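Local coordinates for putative nucleoprotein (Infectious salmon anemia virus, PDB 4EWC) that encapsidates the negative-strand viral RNA, protecting it from nucleases and forming the ribonucleoprotein that serves as template for transcription and replication, at residues A[312-315]-A[316-320]; A[448-452]-A[453-457]; A[584-587]-A[588-592]. All coordinates share one frame; numbering follows the deposited sequence.

Contact 1: residues A[312-315]-A[316-320]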
loop_
_atom_site.group_PDB
_atom_site.type_symbol
_atom_site.label_atom_id
_atom_site.label_comp_id
_atom_site.label_asym_id
_atom_site.label_seq_id
_atom_site.Cartn_x
_atom_site.Cartn_y
_atom_site.Cartn_z
ATOM N N GLY A 312 12.079 -18.182 16.466
ATOM C CA GLY A 312 12.824 -17.153 17.145
ATOM C C GLY A 312 13.487 -16.057 16.343
ATOM O O GLY A 312 13.848 -15.034 16.917
ATOM N N GLY A 313 13.689 -16.218 15.045
ATOM C CA GLY A 313 14.263 -15.105 14.286
ATOM C C GLY A 313 15.789 -15.058 14.345
ATOM O O GLY A 313 16.382 -14.995 15.423
ATOM N N VAL A 314 16.413 -15.064 13.170
ATOM C CA VAL A 314 17.839 -15.330 13.038
ATOM C C VAL A 314 18.783 -14.376 13.803
ATOM O O VAL A 314 19.886 -14.778 14.188
ATOM C CB VAL A 314 18.238 -15.511 11.529
ATOM C CG1 VAL A 314 18.401 -14.180 10.831
ATOM C CG2 VAL A 314 19.457 -16.399 11.375
ATOM N N ALA A 315 18.328 -13.146 14.062
ATOM C CA ALA A 315 19.129 -12.154 14.789
ATOM C C ALA A 315 19.650 -12.658 16.134
ATOM O O ALA A 315 20.699 -12.221 16.614
ATOM C CB ALA A 315 18.364 -10.849 14.977
ATOM N N LEU A 316 18.915 -13.575 16.744
ATOM C CA LEU A 316 19.312 -14.131 18.027
ATOM C C LEU A 316 20.609 -14.908 17.909
ATOM O O LEU A 316 21.496 -14.774 18.757
ATOM C CB LEU A 316 18.205 -15.032 18.585
ATOM C CG LEU A 316 16.880 -14.367 18.960
ATOM C CD1 LEU A 316 15.945 -15.410 19.505
ATOM C CD2 LEU A 316 17.082 -13.242 19.977
ATOM N N ASP A 317 20.718 -15.716 16.854
ATOM C CA ASP A 317 21.915 -16.531 16.629
ATOM C C ASP A 317 23.102 -15.676 16.229
ATOM O O ASP A 317 24.212 -15.966 16.613
ATOM C CB ASP A 317 21.692 -17.548 15.512
ATOM C CG ASP A 317 20.606 -18.545 15.827
ATOM O OD1 ASP A 317 20.455 -18.943 17.003
ATOM O OD2 ASP A 317 19.897 -18.930 14.880
ATOM N N LEU A 318 22.851 -14.635 15.443
ATOM C CA LEU A 318 23.919 -13.849 14.868
ATOM C C LEU A 318 24.552 -13.011 15.952
ATOM O O LEU A 318 25.769 -12.826 15.986
ATOM C CB LEU A 318 23.404 -12.951 13.739
ATOM C CG LEU A 318 22.675 -13.621 12.568
ATOM C CD1 LEU A 318 22.054 -12.589 11.651
ATOM C CD2 LEU A 318 23.605 -14.521 11.804
HETATM N N MSE A 319 23.712 -12.489 16.834
HETATM C CA MSE A 319 24.175 -11.647 17.921
HETATM C C MSE A 319 24.990 -12.513 18.860
HETATM O O MSE A 319 25.990 -12.073 19.428
HETATM C CB MSE A 319 22.990 -11.063 18.678
HETATM C CG MSE A 319 22.295 -9.911 18.008
HETATM SE SE MSE A 319 20.636 -9.571 18.989
HETATM C CE MSE A 319 21.389 -9.710 20.782
ATOM N N GLY A 320 24.539 -13.749 19.026
ATOM C CA GLY A 320 25.263 -14.709 19.832
ATOM C C GLY A 320 26.648 -14.960 19.246
ATOM O O GLY A 320 27.630 -15.088 19.981
#
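Val314 and Leu318 meet at one branch each, Val314 CG1 lying 4.1 Å from Leu318 CD1. The two side chains cross obliquely, one turn apart at the start of helix 315-326. A chi1 of 80° sets Val314 CG1 between its backbone N and carbonyl carbon, and it is this branch that meets Leu318. Leu318 CG is anti to its carbonyl carbon, and Leu318 CG lies 3.4 Å from Val314 O. The same oxygen accepts the N-H of Leu318, in the carbonyl plane, at 3.2 Å from Leu318 N. It also takes a weak bond from Asp317 N. Next along, Ala315 O accepts from Met319 N, and the CG of selenomethionine Met319 lies against it. Before the helix, Gly313 O receives the N-H of Leu316 in a nearly straight bond (168°). Leu316 turns back along the loop, with CD1 3.4 Å from Gly312 O. Gly313 carries a positive phi (85°), a conformation that favours glycine. Leu318 also packs on helix 369-381. The chemistry is that of a helix start inside a bundle: backbone N-H groups satisfy the first carbonyls, and apolar side chains line most of the buried flanks, while the buried carboxylate of Asp317 has a long, weak ion pair with Arg346.

Contact 2: residues A[448-452]-A[453-457]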
loop_
_atom_site.group_PDB
_atom_site.type_symbol
_atom_site.label_atom_id
_atom_site.label_comp_id
_atom_site.label_asym_id
_atom_site.label_seq_id
_atom_site.Cartn_x
_atom_site.Cartn_y
_atom_site.Cartn_z
ATOM N N SER A 448 -0.860 -10.860 15.473
ATOM C CA SER A 448 -0.807 -12.184 16.068
ATOM C C SER A 448 -1.250 -13.315 15.114
ATOM O O SER A 448 -0.664 -14.429 15.101
ATOM C CB SER A 448 -1.569 -12.227 17.381
ATOM O OG SER A 448 -0.857 -11.479 18.369
HETATM N N MSE A 449 -2.255 -13.030 14.292
HETATM C CA MSE A 449 -2.682 -14.017 13.304
HETATM C C MSE A 449 -1.556 -14.469 12.368
HETATM O O MSE A 449 -1.453 -15.649 12.044
HETATM C CB MSE A 449 -3.909 -13.558 12.535
HETATM C CG MSE A 449 -5.168 -13.620 13.381
HETATM SE SE MSE A 449 -6.736 -13.162 12.308
HETATM C CE MSE A 449 -6.985 -15.001 11.677
ATOM N N VAL A 450 -0.708 -13.535 11.951
ATOM C CA VAL A 450 0.413 -13.874 11.104
ATOM C C VAL A 450 1.672 -14.046 11.933
ATOM O O VAL A 450 2.752 -14.333 11.393
ATOM C CB VAL A 450 0.612 -12.838 9.998
ATOM C CG1 VAL A 450 -0.650 -12.777 9.128
ATOM C CG2 VAL A 450 0.984 -11.457 10.604
ATOM N N ALA A 451 1.508 -13.899 13.249
ATOM C CA ALA A 451 2.587 -14.150 14.216
ATOM C C ALA A 451 3.883 -13.402 13.916
ATOM O O ALA A 451 4.969 -13.952 14.091
ATOM C CB ALA A 451 2.874 -15.648 14.314
ATOM N N THR A 452 3.768 -12.156 13.469
ATOM C CA THR A 452 4.963 -11.345 13.210
ATOM C C THR A 452 4.677 -9.863 13.058
ATOM O O THR A 452 3.799 -9.464 12.302
ATOM C CB THR A 452 5.765 -11.840 11.968
ATOM O OG1 THR A 452 6.987 -11.094 11.870
ATOM C CG2 THR A 452 4.939 -11.734 10.655
ATOM N N ALA A 453 5.432 -9.035 13.768
ATOM C CA ALA A 453 5.286 -7.583 13.598
ATOM C C ALA A 453 5.887 -7.096 12.281
ATOM O O ALA A 453 5.720 -5.940 11.920
ATOM C CB ALA A 453 5.891 -6.818 14.783
ATOM N N PHE A 454 6.575 -7.969 11.559
ATOM C CA PHE A 454 7.348 -7.511 10.414
ATOM C C PHE A 454 6.719 -7.868 9.094
ATOM O O PHE A 454 7.375 -7.823 8.048
ATOM C CB PHE A 454 8.791 -8.017 10.521
ATOM C CG PHE A 454 9.418 -7.680 11.832
ATOM C CD1 PHE A 454 9.583 -6.353 12.202
ATOM C CD2 PHE A 454 9.769 -8.667 12.732
ATOM C CE1 PHE A 454 10.117 -6.026 13.413
ATOM C CE2 PHE A 454 10.308 -8.330 13.965
ATOM C CZ PHE A 454 10.483 -7.007 14.298
ATOM N N CYS A 455 5.432 -8.207 9.153
ATOM C CA CYS A 455 4.686 -8.631 7.968
ATOM C C CYS A 455 4.356 -7.422 7.124
ATOM O O CYS A 455 4.244 -6.323 7.635
ATOM C CB CYS A 455 3.391 -9.322 8.362
ATOM S SG CYS A 455 2.360 -9.846 6.965
ATOM N N SER A 456 4.204 -7.637 5.830
ATOM C CA SER A 456 3.731 -6.606 4.926
ATOM C C SER A 456 2.478 -5.914 5.469
ATOM O O SER A 456 1.557 -6.573 5.978
ATOM C CB SER A 456 3.423 -7.225 3.553
ATOM O OG SER A 456 2.537 -6.407 2.805
ATOM N N ALA A 457 2.454 -4.587 5.374
ATOM C CA ALA A 457 1.288 -3.813 5.790
ATOM C C ALA A 457 0.070 -4.117 4.920
ATOM O O ALA A 457 -1.045 -4.198 5.433
ATOM C CB ALA A 457 1.594 -2.318 5.766
#
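A Schellman motif ends helix 438-449, and a type I beta turn from Thr452 to Cys455 follows it directly. Across this corner Thr452 meets Phe454 and Cys455. Thr452 OG1 accepts the N-H of Phe454, with Phe454 N 3.2 Å away and an angle of 163° at the hydrogen. The hydroxyl is placed by a chi1 of -174°, which sets OG1 opposite the backbone N and beside the carbonyl carbon. The same rotation puts the methyl CG2 between N and the carbonyl carbon. From there it reaches Cys455 CB at 3.7 Å. Val450 CG2 approaches the same carbon, at 3.9 Å from Cys455 CB. Cys455 CB thus lies against methyls of Val450 and Thr452, just past the helix.

Ala451 is the C-prime residue of the Schellman motif and has positive phi (53°). Its N-H makes a weak bond to Ser448 O, 2.9 Å from Ala451 N. Thr452 N bonds to Val447 O in the same motif. The chain then leaves the helix, and Thr452, in an extended conformation, is the first residue of the turn. The Phe454 ring lies obliquely to Thr452 OG1, with CD2 3.8 Å from that oxygen. The ring also packs on Gln273 of helix 272-275. After the turn Ser456 is the N-cap of helix 457-463. Its OG accepts a weak hydrogen bond from Ile459 N.

The loop is buried, partly by the second subunit. Phe454 and Ser456 make backbone hydrogen bonds to that neighbouring copy, and Cys455 packs on its Asp520. Val450 O takes a hydrogen bond from Lys388 NZ of the same chain.

Contact 3: residues A[584-587]-A[588-592]; sequences SGVG and LFSID
Val586 and Ser590 touch across a type II beta turn that runs from Gly587 to Ser590. This is the tight part. Val586 CG1 lies 3.4 Å from Ser590 OG and 3.8 Å from Ser590 CB. Its chi1 of 175° holds CG1 opposite the backbone N, the rotation that brings it against the serine. Ser590 OG stands between its own N and carbonyl carbon (chi1 74°). That brings it 3.2 Å from Gly587 O, to which it gives a weak hydrogen bond. Phe589 has the positive phi of the third position of the turn. Leu588 CB lies over one face of its ring, 4.0 Å above the plane and offset toward the rim.

The Ser584 end, partly exposed, is looser within the turn, though Ser584 packs on Val586 of the second subunit. Ser584 makes no contact with 588-592. It forms an ST turn instead, its OG accepting from Val586 N at 3.2 Å. Asp458 of helix 457-463 also bonds this hydroxyl.

The turn follows strand 577-583. Leu588 rests on Ala457 and Ile460 of helix 457-463. Phe589 and Trp514 of the second subunit bring their rings together with planes at about 30°, and Ser590 packs on Val582 of that subunit, in its own strand 577-583.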
loop_
_atom_site.group_PDB
_atom_site.type_symbol
_atom_site.label_atom_id
_atom_site.label_comp_id
_atom_site.label_asym_id
_atom_site.label_seq_id
_atom_site.Cartn_x
_atom_site.Cartn_y
_atom_site.Cartn_z
ATOM N N SER A 584 3.711 -4.497 -1.474
ATOM C CA SER A 584 4.390 -3.281 -1.917
ATOM C C SER A 584 5.798 -3.143 -1.375
ATOM O O SER A 584 6.664 -2.556 -2.022
ATOM C CB SER A 584 3.596 -2.038 -1.503
ATOM O OG SER A 584 3.358 -2.044 -0.114
ATOM N N GLY A 585 6.012 -3.675 -0.183
ATOM C CA GLY A 585 7.271 -3.519 0.502
ATOM C C GLY A 585 7.092 -2.604 1.701
ATOM O O GLY A 585 7.917 -2.598 2.608
ATOM N N VAL A 586 6.016 -1.823 1.713
ATOM C CA VAL A 586 5.724 -1.000 2.875
ATOM C C VAL A 586 5.312 -1.913 4.019
ATOM O O VAL A 586 4.624 -2.921 3.811
ATOM C CB VAL A 586 4.596 0.047 2.613
ATOM C CG1 VAL A 586 4.253 0.802 3.896
ATOM C CG2 VAL A 586 5.033 1.021 1.561
ATOM N N GLY A 587 5.744 -1.584 5.226
ATOM C CA GLY A 587 5.279 -2.321 6.364
ATOM C C GLY A 587 4.824 -1.384 7.449
ATOM O O GLY A 587 4.684 -0.166 7.261
ATOM N N LEU A 588 4.555 -1.980 8.596
ATOM C CA LEU A 588 4.422 -1.239 9.827
ATOM C C LEU A 588 5.829 -0.650 10.039
ATOM O O LEU A 588 6.798 -1.121 9.433
ATOM C CB LEU A 588 4.006 -2.214 10.935
ATOM C CG LEU A 588 2.536 -2.686 11.101
ATOM C CD1 LEU A 588 1.807 -3.000 9.820
ATOM C CD2 LEU A 588 2.462 -3.892 11.991
ATOM N N PHE A 589 5.974 0.387 10.848
ATOM C CA PHE A 589 7.305 1.052 11.031
ATOM C C PHE A 589 7.900 1.736 9.817
ATOM O O PHE A 589 9.062 2.100 9.843
ATOM C CB PHE A 589 8.384 0.118 11.593
ATOM C CG PHE A 589 7.868 -0.864 12.578
ATOM C CD1 PHE A 589 7.424 -0.444 13.822
ATOM C CD2 PHE A 589 7.812 -2.216 12.264
ATOM C CE1 PHE A 589 6.928 -1.341 14.736
ATOM C CE2 PHE A 589 7.327 -3.133 13.177
ATOM C CZ PHE A 589 6.886 -2.694 14.417
ATOM N N SER A 590 7.128 1.916 8.759
ATOM C CA SER A 590 7.683 2.467 7.522
ATOM C C SER A 590 7.735 3.992 7.595
ATOM O O SER A 590 8.371 4.642 6.780
ATOM C CB SER A 590 6.847 2.041 6.325
ATOM O OG SER A 590 5.624 2.773 6.323
ATOM N N ILE A 591 7.015 4.540 8.570
ATOM C CA ILE A 591 7.108 5.944 8.947
ATOM C C ILE A 591 7.695 6.033 10.360
ATOM O O ILE A 591 7.169 5.426 11.300
ATOM C CB ILE A 591 5.724 6.618 8.948
ATOM C CG1 ILE A 591 5.124 6.678 7.538
ATOM C CG2 ILE A 591 5.829 8.002 9.550
ATOM C CD1 ILE A 591 3.747 7.335 7.481
ATOM N N ASP A 592 8.790 6.777 10.500
ATOM C CA ASP A 592 9.479 6.955 11.788
ATOM C C ASP A 592 9.410 8.407 12.258
ATOM O O ASP A 592 9.596 9.326 11.455
ATOM C CB ASP A 592 10.947 6.540 11.671
#

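Contacts 2 and 3 touch, with centres 12 Å apart. Ala457 N, at the end of contact 2, lies 3.2 Å from Val586 O of contact 3 in a probable hydrogen bond. Ala457 CB packs on Gly587 CA at 3.7 Å. The ring of Phe589 brings CE2 to 3.5 Å from Ala453 O. The corner before helix 457-463 and the turn after strand 577-583 thus lie together, and both touch the second subunit. Contact 1 stands apart, in the helical-bundle region of the protein. Its centre is 19 Å from that of contact 2 and 22 Å from that of contact 3. No other chain of the assembly touches it.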